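Local coordinates for protein redox-sensing transcriptional repressor Rex (Thermoanaerobacter ethanolicus, PDB 3WG9) that probably represses transcription in response to the cellular NADH/NAD(+) balance, binding DNA as a homodimer with a winged-helix and a Rossmann domain in each subunit, at residues Lys83-Ile88 against Ser108-Lys113; Thr87-Ala92 against Ile151-Lys156; Gly114-Asn119 against Val135-Asp140; Asn145-Gly150 against Ala169-Ile174; Ala173-Leu178 against Ile189-His194. All blocks are in the same frame, centred on the assembly; numbering follows the deposited sequence.

Interaction 1. Residues Lys83-Ile88 against Ser108-Lys113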
# COMPACT_ATOMS: atom_id res chain seq x y z
N LYS B 83 -14.40 12.96 -10.22
CA LYS B 83 -14.19 14.28 -9.64
C LYS B 83 -12.69 14.60 -9.64
O LYS B 83 -11.88 13.73 -9.95
CB LYS B 83 -14.69 14.34 -8.18
CG LYS B 83 -16.11 13.84 -7.94
CD LYS B 83 -17.16 14.74 -8.58
CE LYS B 83 -18.41 14.92 -7.71
NZ LYS B 83 -19.20 13.67 -7.44
N THR B 84 -12.32 15.82 -9.27
CA THR B 84 -10.91 16.19 -9.04
C THR B 84 -10.76 16.60 -7.60
O THR B 84 -11.70 17.11 -7.00
CB THR B 84 -10.44 17.43 -9.89
OG1 THR B 84 -11.38 18.49 -9.68
CG2 THR B 84 -10.36 17.09 -11.37
N TYR B 85 -9.54 16.44 -7.08
CA TYR B 85 -9.24 16.68 -5.68
C TYR B 85 -7.93 17.48 -5.69
O TYR B 85 -6.97 17.12 -6.38
CB TYR B 85 -9.03 15.33 -4.92
CG TYR B 85 -10.24 14.44 -4.99
CD1 TYR B 85 -11.31 14.62 -4.12
CD2 TYR B 85 -10.36 13.49 -6.01
CE1 TYR B 85 -12.49 13.86 -4.26
CE2 TYR B 85 -11.53 12.72 -6.18
CZ TYR B 85 -12.60 12.94 -5.30
OH TYR B 85 -13.75 12.18 -5.44
N ASN B 86 -7.91 18.56 -4.93
CA ASN B 86 -6.68 19.35 -4.77
C ASN B 86 -5.86 18.77 -3.62
O ASN B 86 -6.39 18.59 -2.54
CB ASN B 86 -7.08 20.78 -4.45
CG ASN B 86 -7.80 21.46 -5.63
OD1 ASN B 86 -7.67 21.02 -6.78
ND2 ASN B 86 -8.62 22.47 -5.32
N THR B 87 -4.59 18.48 -3.89
CA THR B 87 -3.67 17.88 -2.96
C THR B 87 -2.48 18.78 -2.69
O THR B 87 -2.09 19.61 -3.53
CB THR B 87 -3.17 16.51 -3.50
OG1 THR B 87 -2.33 16.72 -4.65
CG2 THR B 87 -4.41 15.64 -3.87
N ILE B 88 -1.87 18.59 -1.54
CA ILE B 88 -0.56 19.10 -1.28
C ILE B 88 0.23 17.96 -0.70
O ILE B 88 -0.33 17.04 -0.13
CB ILE B 88 -0.57 20.26 -0.26
CG1 ILE B 88 -1.20 19.85 1.09
CG2 ILE B 88 -1.33 21.46 -0.82
CD1 ILE B 88 -1.29 21.01 2.12
N SER B 108 -4.58 12.51 -13.37
CA SER B 108 -5.97 12.26 -13.60
C SER B 108 -6.50 12.16 -12.17
O SER B 108 -6.40 11.11 -11.53
CB SER B 108 -6.21 11.01 -14.42
OG SER B 108 -5.71 11.24 -15.73
N GLY B 109 -6.96 13.30 -11.65
CA GLY B 109 -7.94 13.32 -10.58
C GLY B 109 -7.36 14.02 -9.39
O GLY B 109 -8.03 14.79 -8.71
N PHE B 110 -6.07 13.82 -9.19
CA PHE B 110 -5.47 14.32 -7.99
C PHE B 110 -4.51 15.46 -8.32
O PHE B 110 -3.34 15.26 -8.71
CB PHE B 110 -4.84 13.18 -7.19
CG PHE B 110 -5.85 12.12 -6.80
CD1 PHE B 110 -6.49 12.18 -5.56
CD2 PHE B 110 -6.20 11.11 -7.68
CE1 PHE B 110 -7.41 11.22 -5.18
CE2 PHE B 110 -7.11 10.12 -7.30
CZ PHE B 110 -7.72 10.18 -6.07
N ASN B 111 -5.01 16.66 -8.16
CA ASN B 111 -4.28 17.79 -8.67
C ASN B 111 -3.34 18.39 -7.64
O ASN B 111 -3.79 19.08 -6.73
CB ASN B 111 -5.28 18.81 -9.21
CG ASN B 111 -6.00 18.31 -10.48
OD1 ASN B 111 -7.17 18.61 -10.71
ND2 ASN B 111 -5.30 17.52 -11.29
N LEU B 112 -2.05 18.13 -7.78
CA LEU B 112 -1.09 18.60 -6.79
C LEU B 112 -0.89 20.12 -6.87
O LEU B 112 -0.41 20.59 -7.89
CB LEU B 112 0.28 17.92 -7.01
CG LEU B 112 1.36 18.31 -5.98
CD1 LEU B 112 1.02 17.80 -4.57
CD2 LEU B 112 2.71 17.70 -6.39
N LYS B 113 -1.17 20.86 -5.78
CA LYS B 113 -1.11 22.33 -5.76
C LYS B 113 0.12 22.92 -5.12
O LYS B 113 0.39 24.10 -5.30
CB LYS B 113 -2.34 22.91 -5.05
CG LYS B 113 -3.61 22.53 -5.68
CD LYS B 113 -3.65 22.98 -7.13
CE LYS B 113 -4.80 22.29 -7.81
NZ LYS B 113 -5.22 22.94 -9.08
O HOH W 1 -1.46 14.73 -6.23

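Interaction 2. Residues Thr87-Ala92 against Ile151-Lys156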
# COMPACT_ATOMS: atom_id res chain seq x y z
N THR B 87 -4.59 18.48 -3.89
CA THR B 87 -3.67 17.88 -2.96
C THR B 87 -2.48 18.78 -2.69
O THR B 87 -2.09 19.61 -3.53
CB THR B 87 -3.17 16.51 -3.50
OG1 THR B 87 -2.33 16.72 -4.65
CG2 THR B 87 -4.41 15.64 -3.87
N ILE B 88 -1.87 18.59 -1.54
CA ILE B 88 -0.56 19.10 -1.28
C ILE B 88 0.23 17.96 -0.70
O ILE B 88 -0.33 17.04 -0.13
CB ILE B 88 -0.57 20.26 -0.26
CG1 ILE B 88 -1.20 19.85 1.09
CG2 ILE B 88 -1.33 21.46 -0.82
CD1 ILE B 88 -1.29 21.01 2.12
N ILE B 89 1.55 18.05 -0.83
CA ILE B 89 2.44 17.07 -0.19
C ILE B 89 3.25 17.82 0.81
O ILE B 89 3.81 18.90 0.48
CB ILE B 89 3.37 16.48 -1.29
CG1 ILE B 89 2.50 15.59 -2.18
CG2 ILE B 89 4.52 15.65 -0.71
CD1 ILE B 89 3.25 14.96 -3.38
N ILE B 90 3.37 17.25 2.01
CA ILE B 90 4.24 17.77 3.04
C ILE B 90 5.49 16.86 3.10
O ILE B 90 5.38 15.62 3.33
CB ILE B 90 3.60 17.77 4.44
CG1 ILE B 90 2.15 18.31 4.45
CG2 ILE B 90 4.55 18.53 5.44
CD1 ILE B 90 2.05 19.68 3.82
N GLY B 91 6.64 17.45 2.82
CA GLY B 91 7.93 16.69 2.77
C GLY B 91 8.47 16.71 1.34
O GLY B 91 7.81 16.19 0.44
N ALA B 92 9.60 17.38 1.11
CA ALA B 92 10.16 17.44 -0.23
C ALA B 92 11.41 16.57 -0.40
O ALA B 92 12.07 16.72 -1.40
CB ALA B 92 10.50 18.88 -0.66
N ILE B 151 -0.97 15.09 1.93
CA ILE B 151 -0.22 13.82 1.91
C ILE B 151 1.03 14.00 2.74
O ILE B 151 1.79 14.98 2.49
CB ILE B 151 0.17 13.53 0.47
CG1 ILE B 151 -1.10 13.52 -0.39
CG2 ILE B 151 1.06 12.20 0.38
CD1 ILE B 151 -0.86 13.40 -1.92
N LEU B 152 1.26 13.12 3.73
CA LEU B 152 2.33 13.31 4.69
C LEU B 152 3.50 12.44 4.32
O LEU B 152 3.36 11.19 4.30
CB LEU B 152 1.91 13.02 6.15
CG LEU B 152 0.79 13.80 6.84
CD1 LEU B 152 0.63 13.24 8.28
CD2 LEU B 152 1.09 15.31 6.89
N CYS B 153 4.62 13.07 3.95
CA CYS B 153 5.85 12.34 3.55
C CYS B 153 7.04 12.89 4.36
O CYS B 153 8.12 13.15 3.83
CB CYS B 153 6.07 12.63 2.07
SG CYS B 153 4.79 11.90 1.00
N ILE B 154 6.79 13.24 5.60
CA ILE B 154 7.84 13.82 6.43
C ILE B 154 8.32 12.82 7.47
O ILE B 154 7.70 11.77 7.65
CB ILE B 154 7.31 15.03 7.18
CG1 ILE B 154 5.84 14.84 7.58
CG2 ILE B 154 7.50 16.28 6.33
CD1 ILE B 154 5.50 15.83 8.64
N PRO B 155 9.40 13.15 8.21
CA PRO B 155 9.81 12.20 9.25
C PRO B 155 8.79 12.16 10.39
O PRO B 155 7.97 13.06 10.50
CB PRO B 155 11.14 12.78 9.76
CG PRO B 155 11.51 13.88 8.85
CD PRO B 155 10.26 14.36 8.19
N LYS B 156 8.85 11.14 11.25
CA LYS B 156 7.92 11.05 12.40
C LYS B 156 8.04 12.18 13.41
O LYS B 156 7.07 12.51 14.11
CB LYS B 156 8.15 9.73 13.11
CG LYS B 156 8.19 8.56 12.15
CD LYS B 156 8.51 7.29 12.91
CE LYS B 156 9.53 7.57 14.00
NZ LYS B 156 9.69 6.40 14.88

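Interaction 3. Residues Gly114-Asn119 against Val135-Asp140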
# COMPACT_ATOMS: atom_id res chain seq x y z
N GLY B 114 0.86 22.14 -4.34
CA GLY B 114 2.00 22.68 -3.63
C GLY B 114 2.69 21.57 -2.86
O GLY B 114 2.07 20.53 -2.55
N ILE B 115 3.97 21.80 -2.60
CA ILE B 115 4.81 20.94 -1.81
C ILE B 115 5.43 21.79 -0.71
O ILE B 115 5.81 22.94 -0.93
CB ILE B 115 5.93 20.28 -2.68
CG1 ILE B 115 5.37 19.39 -3.78
CG2 ILE B 115 7.02 19.56 -1.85
CD1 ILE B 115 6.53 18.94 -4.71
N PHE B 116 5.49 21.25 0.49
CA PHE B 116 5.90 21.99 1.67
C PHE B 116 7.05 21.28 2.37
O PHE B 116 7.13 20.03 2.44
CB PHE B 116 4.69 22.18 2.59
CG PHE B 116 3.63 23.03 1.95
CD1 PHE B 116 3.60 24.42 2.18
CD2 PHE B 116 2.74 22.47 1.02
CE1 PHE B 116 2.68 25.24 1.52
CE2 PHE B 116 1.83 23.25 0.38
CZ PHE B 116 1.79 24.66 0.63
N ASP B 117 7.96 22.10 2.89
CA ASP B 117 9.12 21.56 3.59
C ASP B 117 9.66 22.54 4.63
O ASP B 117 9.30 23.74 4.64
CB ASP B 117 10.20 21.14 2.58
CG ASP B 117 11.22 20.19 3.18
OD1 ASP B 117 11.00 18.95 3.11
OD2 ASP B 117 12.22 20.73 3.73
N ILE B 118 10.41 22.00 5.58
CA ILE B 118 10.90 22.80 6.70
C ILE B 118 12.26 23.45 6.39
O ILE B 118 12.71 24.35 7.10
CB ILE B 118 10.95 21.89 7.96
CG1 ILE B 118 11.10 22.66 9.27
CG2 ILE B 118 12.03 20.79 7.88
CD1 ILE B 118 11.94 21.84 10.29
N ASN B 119 12.92 22.95 5.36
CA ASN B 119 14.26 23.42 4.97
C ASN B 119 14.29 24.70 4.12
O ASN B 119 14.00 24.65 2.91
CB ASN B 119 14.94 22.32 4.19
CG ASN B 119 16.44 22.54 4.08
OD1 ASN B 119 16.94 23.62 4.36
ND2 ASN B 119 17.14 21.54 3.64
N VAL B 135 6.63 25.19 4.94
CA VAL B 135 5.57 24.55 5.68
C VAL B 135 4.94 25.55 6.68
O VAL B 135 3.81 25.40 7.05
CB VAL B 135 6.09 23.26 6.37
CG1 VAL B 135 6.84 23.59 7.67
CG2 VAL B 135 4.90 22.27 6.70
N GLU B 136 5.66 26.59 7.13
CA GLU B 136 4.98 27.59 8.01
C GLU B 136 3.85 28.33 7.26
O GLU B 136 3.01 28.97 7.88
CB GLU B 136 5.97 28.61 8.63
CG GLU B 136 6.75 28.05 9.86
CD GLU B 136 5.87 27.45 10.97
OE1 GLU B 136 6.07 26.25 11.24
OE2 GLU B 136 4.98 28.12 11.55
N THR B 137 3.80 28.28 5.92
CA THR B 137 2.69 28.95 5.20
C THR B 137 1.54 28.00 4.85
O THR B 137 0.61 28.37 4.13
CB THR B 137 3.14 29.57 3.89
OG1 THR B 137 3.64 28.54 3.02
CG2 THR B 137 4.26 30.58 4.18
N VAL B 138 1.62 26.75 5.30
CA VAL B 138 0.69 25.77 4.73
C VAL B 138 -0.77 26.03 5.15
O VAL B 138 -1.70 25.76 4.40
CB VAL B 138 1.16 24.31 5.04
CG1 VAL B 138 0.96 24.00 6.57
CG2 VAL B 138 0.41 23.31 4.15
N GLU B 139 -0.99 26.53 6.35
CA GLU B 139 -2.37 26.70 6.79
C GLU B 139 -3.10 27.73 5.94
O GLU B 139 -4.24 27.54 5.52
CB GLU B 139 -2.39 27.11 8.27
CG GLU B 139 -2.02 25.93 9.14
CD GLU B 139 -1.82 26.35 10.57
OE1 GLU B 139 -2.80 26.83 11.18
OE2 GLU B 139 -0.70 26.20 11.08
N ASP B 140 -2.42 28.85 5.71
CA ASP B 140 -2.97 29.86 4.83
C ASP B 140 -3.21 29.29 3.41
O ASP B 140 -4.23 29.52 2.79
CB ASP B 140 -2.02 31.06 4.77
CG ASP B 140 -2.56 32.17 3.86
OD1 ASP B 140 -3.39 32.98 4.32
OD2 ASP B 140 -2.16 32.20 2.67

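Interaction 4. Residues Asn145-Gly150 against Ala169-Ile174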
# COMPACT_ATOMS: atom_id res chain seq x y z
N ASN B 145 -6.46 27.87 -1.28
CA ASN B 145 -6.47 27.04 -2.48
C ASN B 145 -7.42 25.85 -2.48
O ASN B 145 -7.26 24.94 -3.28
CB ASN B 145 -5.03 26.60 -2.75
CG ASN B 145 -4.13 27.77 -3.12
OD1 ASN B 145 -4.14 28.18 -4.26
ND2 ASN B 145 -3.40 28.34 -2.16
N LYS B 146 -8.35 25.83 -1.53
CA LYS B 146 -9.37 24.80 -1.35
C LYS B 146 -8.73 23.39 -1.39
O LYS B 146 -9.13 22.56 -2.18
CB LYS B 146 -10.49 24.89 -2.40
CG LYS B 146 -10.89 26.36 -2.73
CD LYS B 146 -12.00 26.40 -3.80
CE LYS B 146 -12.08 27.77 -4.47
NZ LYS B 146 -12.78 27.66 -5.78
N ILE B 147 -7.72 23.18 -0.56
CA ILE B 147 -7.05 21.85 -0.54
C ILE B 147 -7.91 20.81 0.17
O ILE B 147 -8.32 21.00 1.32
CB ILE B 147 -5.69 21.94 0.13
CG1 ILE B 147 -4.86 23.03 -0.55
CG2 ILE B 147 -4.96 20.55 0.10
CD1 ILE B 147 -4.62 22.79 -2.04
N ASP B 148 -8.07 19.66 -0.48
CA ASP B 148 -8.84 18.57 0.04
C ASP B 148 -7.95 17.58 0.78
O ASP B 148 -8.37 17.11 1.82
CB ASP B 148 -9.53 17.85 -1.12
CG ASP B 148 -10.53 18.78 -1.85
OD1 ASP B 148 -11.37 19.37 -1.15
OD2 ASP B 148 -10.35 19.03 -3.07
N ILE B 149 -6.80 17.20 0.21
CA ILE B 149 -6.03 16.03 0.72
C ILE B 149 -4.62 16.50 1.07
O ILE B 149 -4.01 17.20 0.27
CB ILE B 149 -5.95 14.90 -0.31
CG1 ILE B 149 -7.35 14.39 -0.72
CG2 ILE B 149 -5.04 13.75 0.25
CD1 ILE B 149 -7.31 13.44 -1.99
N GLY B 150 -4.18 16.30 2.31
CA GLY B 150 -2.75 16.58 2.67
C GLY B 150 -2.04 15.22 2.69
O GLY B 150 -2.48 14.24 3.33
N ALA B 169 -6.51 23.92 9.77
CA ALA B 169 -6.69 24.76 8.59
C ALA B 169 -7.85 24.32 7.71
O ALA B 169 -8.13 24.97 6.70
CB ALA B 169 -5.41 24.89 7.77
N GLY B 170 -8.53 23.23 8.11
CA GLY B 170 -9.69 22.77 7.37
C GLY B 170 -9.49 21.62 6.40
O GLY B 170 -10.29 21.41 5.51
N ILE B 171 -8.36 20.93 6.50
CA ILE B 171 -8.11 19.80 5.56
C ILE B 171 -9.21 18.75 5.70
O ILE B 171 -9.77 18.53 6.78
CB ILE B 171 -6.69 19.15 5.79
CG1 ILE B 171 -6.20 18.48 4.50
CG2 ILE B 171 -6.69 18.09 6.91
CD1 ILE B 171 -5.57 19.46 3.61
N LYS B 172 -9.55 18.07 4.61
CA LYS B 172 -10.64 17.05 4.72
C LYS B 172 -10.14 15.62 4.84
O LYS B 172 -10.84 14.73 5.34
CB LYS B 172 -11.59 17.10 3.51
CG LYS B 172 -12.25 18.51 3.28
CD LYS B 172 -13.20 18.40 2.04
CE LYS B 172 -14.05 19.67 1.83
NZ LYS B 172 -13.19 20.86 1.60
N ALA B 173 -8.92 15.38 4.37
CA ALA B 173 -8.34 14.03 4.42
C ALA B 173 -6.83 14.16 4.46
O ALA B 173 -6.26 15.12 3.87
CB ALA B 173 -8.68 13.33 3.11
N ILE B 174 -6.23 13.13 5.05
CA ILE B 174 -4.80 12.99 5.13
C ILE B 174 -4.42 11.62 4.64
O ILE B 174 -5.00 10.59 5.08
CB ILE B 174 -4.32 13.17 6.61
CG1 ILE B 174 -4.46 14.68 6.96
CG2 ILE B 174 -2.83 12.73 6.73
CD1 ILE B 174 -4.15 14.99 8.43
O HOH W 2 -10.27 22.15 2.65

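Interaction 5. Residues Ala173-Leu178 against Ile189-His194. With SO4 (sulfate ion), chain F.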
# COMPACT_ATOMS: atom_id res chain seq x y z
N ALA B 173 -8.92 15.38 4.37
CA ALA B 173 -8.34 14.03 4.42
C ALA B 173 -6.83 14.16 4.46
O ALA B 173 -6.26 15.12 3.87
CB ALA B 173 -8.68 13.33 3.11
N ILE B 174 -6.23 13.13 5.05
CA ILE B 174 -4.80 12.99 5.13
C ILE B 174 -4.42 11.62 4.64
O ILE B 174 -5.00 10.59 5.08
CB ILE B 174 -4.32 13.17 6.61
CG1 ILE B 174 -4.46 14.68 6.96
CG2 ILE B 174 -2.83 12.73 6.73
CD1 ILE B 174 -4.15 14.99 8.43
N TRP B 175 -3.47 11.61 3.71
CA TRP B 175 -2.91 10.33 3.22
C TRP B 175 -1.52 10.20 3.85
O TRP B 175 -0.60 10.98 3.55
CB TRP B 175 -2.88 10.34 1.68
CG TRP B 175 -2.69 8.99 1.04
CD1 TRP B 175 -3.10 7.78 1.54
CD2 TRP B 175 -2.09 8.72 -0.22
NE1 TRP B 175 -2.83 6.76 0.64
CE2 TRP B 175 -2.17 7.31 -0.44
CE3 TRP B 175 -1.52 9.52 -1.21
CZ2 TRP B 175 -1.63 6.69 -1.55
CZ3 TRP B 175 -0.99 8.90 -2.35
CH2 TRP B 175 -1.11 7.50 -2.54
N ASN B 176 -1.37 9.28 4.79
CA ASN B 176 -0.22 9.31 5.70
C ASN B 176 0.78 8.20 5.32
O ASN B 176 0.45 7.05 5.48
CB ASN B 176 -0.70 9.06 7.14
CG ASN B 176 0.46 8.90 8.13
OD1 ASN B 176 1.53 9.51 7.97
ND2 ASN B 176 0.27 8.03 9.13
N PHE B 177 1.97 8.54 4.84
CA PHE B 177 3.01 7.53 4.52
C PHE B 177 3.94 7.14 5.67
O PHE B 177 4.82 6.30 5.50
CB PHE B 177 3.88 8.00 3.37
CG PHE B 177 3.20 7.82 2.05
CD1 PHE B 177 3.40 6.65 1.32
CD2 PHE B 177 2.25 8.74 1.65
CE1 PHE B 177 2.75 6.43 0.11
CE2 PHE B 177 1.59 8.55 0.43
CZ PHE B 177 1.82 7.39 -0.31
N LEU B 178 3.79 7.80 6.81
CA LEU B 178 4.68 7.51 7.92
C LEU B 178 4.19 6.30 8.66
O LEU B 178 2.99 6.18 8.90
CB LEU B 178 4.77 8.66 8.91
CG LEU B 178 4.54 10.14 8.66
CD1 LEU B 178 5.43 10.86 9.68
CD2 LEU B 178 4.74 10.68 7.24
N ILE B 189 -10.90 12.35 7.13
CA ILE B 189 -10.54 11.01 6.62
C ILE B 189 -9.04 10.80 6.86
O ILE B 189 -8.26 11.66 6.48
CB ILE B 189 -10.83 10.88 5.11
CG1 ILE B 189 -12.34 10.94 4.88
CG2 ILE B 189 -10.35 9.51 4.56
CD1 ILE B 189 -12.76 11.59 3.52
N LEU B 190 -8.64 9.69 7.50
CA LEU B 190 -7.20 9.45 7.66
C LEU B 190 -6.88 8.11 7.05
O LEU B 190 -7.46 7.12 7.48
CB LEU B 190 -6.76 9.41 9.13
CG LEU B 190 -5.32 8.89 9.42
CD1 LEU B 190 -4.16 9.74 8.75
CD2 LEU B 190 -5.09 8.84 10.91
N GLU B 191 -6.05 8.07 6.01
CA GLU B 191 -5.71 6.78 5.39
C GLU B 191 -4.21 6.55 5.62
O GLU B 191 -3.37 7.32 5.11
CB GLU B 191 -6.03 6.84 3.88
CG GLU B 191 -5.46 5.68 3.02
CD GLU B 191 -6.06 4.30 3.37
OE1 GLU B 191 -6.95 4.21 4.26
OE2 GLU B 191 -5.59 3.30 2.75
N ASN B 192 -3.90 5.57 6.48
CA ASN B 192 -2.52 5.24 6.79
C ASN B 192 -2.03 4.22 5.80
O ASN B 192 -2.66 3.16 5.55
CB ASN B 192 -2.28 4.73 8.24
CG ASN B 192 -2.75 5.69 9.31
OD1 ASN B 192 -2.29 6.84 9.42
ND2 ASN B 192 -3.68 5.23 10.14
N VAL B 193 -0.93 4.58 5.14
CA VAL B 193 -0.34 3.62 4.24
C VAL B 193 0.51 2.75 5.15
O VAL B 193 1.39 3.21 5.91
CB VAL B 193 0.55 4.30 3.15
CG1 VAL B 193 1.12 3.29 2.20
CG2 VAL B 193 -0.25 5.32 2.26
N HIS B 194 0.37 1.48 4.94
CA HIS B 194 1.03 0.50 5.76
C HIS B 194 1.79 -0.35 4.73
O HIS B 194 1.40 -1.44 4.47
CB HIS B 194 -0.09 -0.36 6.42
CG HIS B 194 -0.88 0.38 7.48
ND1 HIS B 194 -0.28 0.97 8.57
CD2 HIS B 194 -2.22 0.56 7.64
CE1 HIS B 194 -1.20 1.53 9.33
NE2 HIS B 194 -2.39 1.30 8.78
S SO4 F . -6.16 -0.25 9.79
O1 SO4 F . -5.21 0.67 10.43
O2 SO4 F . -5.58 -1.59 9.75
O3 SO4 F . -7.39 -0.30 10.58
O4 SO4 F . -6.40 0.16 8.40
O HOH W 3 1.04 4.67 8.43

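Interaction 1. Residues Lys83-Ile88 against Ser108-Lys113
Four backbone hydrogen bonds tie Y85 and T87 to G109, N111 and K113 in parallel register. Y85 gives its N-H to G109 O and takes one from N111 N (Y85 O to N111 N, 2.7 Å). T87 repeats the pattern, its N donating to N111 O from above the carbonyl plane and its O receiving K113 N. The rings of Y85 and F110 lie side by side on one face of the sheet, planes 26° apart, but are slid so far that they barely overlap; the touch is Y85 CD2 on F110 CE1 at 3.8 Å. T87 CG2 reaches the edge of the F110 ring, and T87 OG1 sits 3.1 Å from L112 CA. One water lies 2.7 Å from T87 OG1 and donates to F110 O, linking the two strands. K113, bent at chi2 (-58°), crosses N86 obliquely, and its CE comes to 3.3 Å from N86 OD1, while N86 ND2 bonds K146 O. Y85 OH bonds G80 O, and L199 of the second subunit packs on F110. Strands 85-90 and 110-117, with helix 94-102 between them, form the opening beta-alpha-beta unit of the Rossmann fold.

Interaction 2. Residues Thr87-Ala92 against Ile151-Lys156
I89 pairs with I151 and I90 with L152 along two parallel segments whose end-to-end directions differ by 6°; the bonds are I151 N to I88 O (2.9 Å), I90 N to I151 O and, just past the strand, C153 N to I90 O. This is the middle of the Rossmann sheet, at the carboxyl ends of strands 85-90 and 149-152, where the fold binds its dinucleotide. On one face I89 and I151 meet at an oblique angle, I89 CG1 against I151 CD1 at 4.0 Å. Beyond the strand end, C153 SG comes to 4.1 Å from I89 CG2. The other face belongs to I90, whose two branches part company: CG1, beside the backbone N (chi1 -46°), rests on L152 CD2, and CG2, anti to that N, lies 3.8 Å from I154 CG2. I90 runs alongside both partners and points the same way. T162 of helix 159-168 covers I90, L152 and I154, and F177 packs on I151. G91 begins the glycine-rich turn predicted to bind NAD(+), and I154 is an observed NAD(+) and NADH contact, although neither ligand occupies this chain. At G91 a side chain would run into C153 O, and its phi of 115° also suits glycine. I154 CG2 lies 3.6 Å from G91 CA.

Interaction 3. Residues Gly114-Asn119 against Val135-Asp140
F116 receives V138 on its ring: methyl CG2, anti to the backbone N of V138 and so turned to the ring, stands over its centre, 3.7 Å from the centroid and 3° off the normal, a CH-pi contact. V138 CB also lies over that face, 3.8 Å from F116 CD1. This joins strand 110-117 of the Rossmann fold to the start of helix 138-144. T137 OG1 meets the ring at its edge, in plane, 3.7 Å from F116 CE1, and its hydroxyl is bonded to D134 O. Nearer the backbone, F116 CB rests on V135, 4.1 Å from CG2. An alanine at F116 would probably leave V138 CG2 without its aromatic floor and open a gap between strand and helix. V135 N donates to D117 O at 3.1 Å, nearly straight at 172° but from above the carbonyl plane, and so fastens the 3-10 turn 135-137 to the strand end. In the next shell, F141 sets its ring edge-to-face with F116, and I88 and I90 pack on the same phenylalanine. D117 is an observed NAD(+) and NADH contact; here, with no nucleotide bound in this chain, its OD1 takes the N-H of A92, whereas its other oxygen closes an Asx turn, N119 N donating to D117 OD2 at 2.8 Å.

Interaction 4. Residues Asn145-Gly150 against Ala169-Ile174
I171 turns CG1 anti to its backbone N (chi1 -154°), and chi2 of 83° then places CD1 3.7 Å from I147 CG2. Two segments of a Rossmann beta-alpha-beta unit meet here, strand 149-152 beside strand 173-176 with helix 159-168 between them in sequence. The same methyl, I171 CD1, touches G150 N at 3.7 Å. I142 and L166 pack around I171 from helices 138-144 and 159-168. An alanine at I171 would probably open a gap between these helices and leave I147 CG2 without its neighbour. In the backbone, D148 O takes K172 N at 3.2 Å and, weakly, A173 N, two donors on one oxygen; farther along, G150 N gives to A173 O at 2.9 Å. I149 CG1 lies beside A173 CB on the face covered by L206 and V202 of the second subunit. D148 and K172 run side by side into a long salt bridge, OD1 to NZ at 3.6 Å, while D148 OD2 receives N86 N. At G170, where a Schellman motif ends helix 159-168, one water donates to G170 O and, at 2.6 Å, to I147 O.

Interaction 5. Residues Ala173-Leu178 against Ile189-His194
W175 and N176 on strand 173-176 meet E191, N192 and V193, the last two strands of the sheet lying side by side and parallel. The side chain of N176 starts with CB against L190 CD1 and 3.6 Å from N192 OD1. CG stands anti to the backbone N (chi1 173°), and from there the amide divides. ND2 donates to N192 OD1 at 2.8 Å, almost straight at 176° and in the plane of its own amide, though the two amide planes stand 80° apart; it also bonds I180 O. OD1 takes the N-H of L178 from above its plane, an Asx turn that closes the strand end. In the backbone, I174 N to I189 O, E191 N to I174 O, N176 N to E191 O and V193 N to N176 O make an unbroken ladder. On the face opposite N176, E191 CG reaches the edge of the W175 indole, 3.5 Å from CD1, and V193 CG2 comes to 3.4 Å from W175 NE1. That same methyl stands over the centre of the F177 ring, 3.8 Å from its centroid. W175 NE1 bonds S198 of the second subunit, and E191 reaches S198 and R205 of that subunit as well as R13. F177 and V193 contact NADH, and H194 binds zinc, when those ligands are present; neither is bound here. H194 NE2 instead bonds weakly to a sulfate, probably from the crystallisation liquor, also held by R17 and R20 of the second subunit. On one face neutral amides pair; on the other E191's buried carboxylate, among arginines, is likely to stay charged and tie the sheet to the second subunit.

Overall arrangement
All five contacts reach one parallel Rossmann sheet. Interactions 1 and 2 share strand 85-90, interactions 1 and 3 strand 110-117, and interactions 4 and 5 strand 173-176; interactions 2 and 4 both use strand 149-152. Interactions 2, 4 and 5 are buried, whereas 1 and 3 are partly exposed. Interaction 2, at the centre, is almost wholly aliphatic apart from its backbone bonds, and interaction 3 sets a helix start on an aromatic ring instead of adding strand to strand. Polar side chains come in toward the ends and subunit interface: a long ion pair in interaction 4, paired amides in interaction 5. Interactions 1, 4 and 5 touch the second subunit; 2, 3 and 5 hold nucleotide-contacting residues.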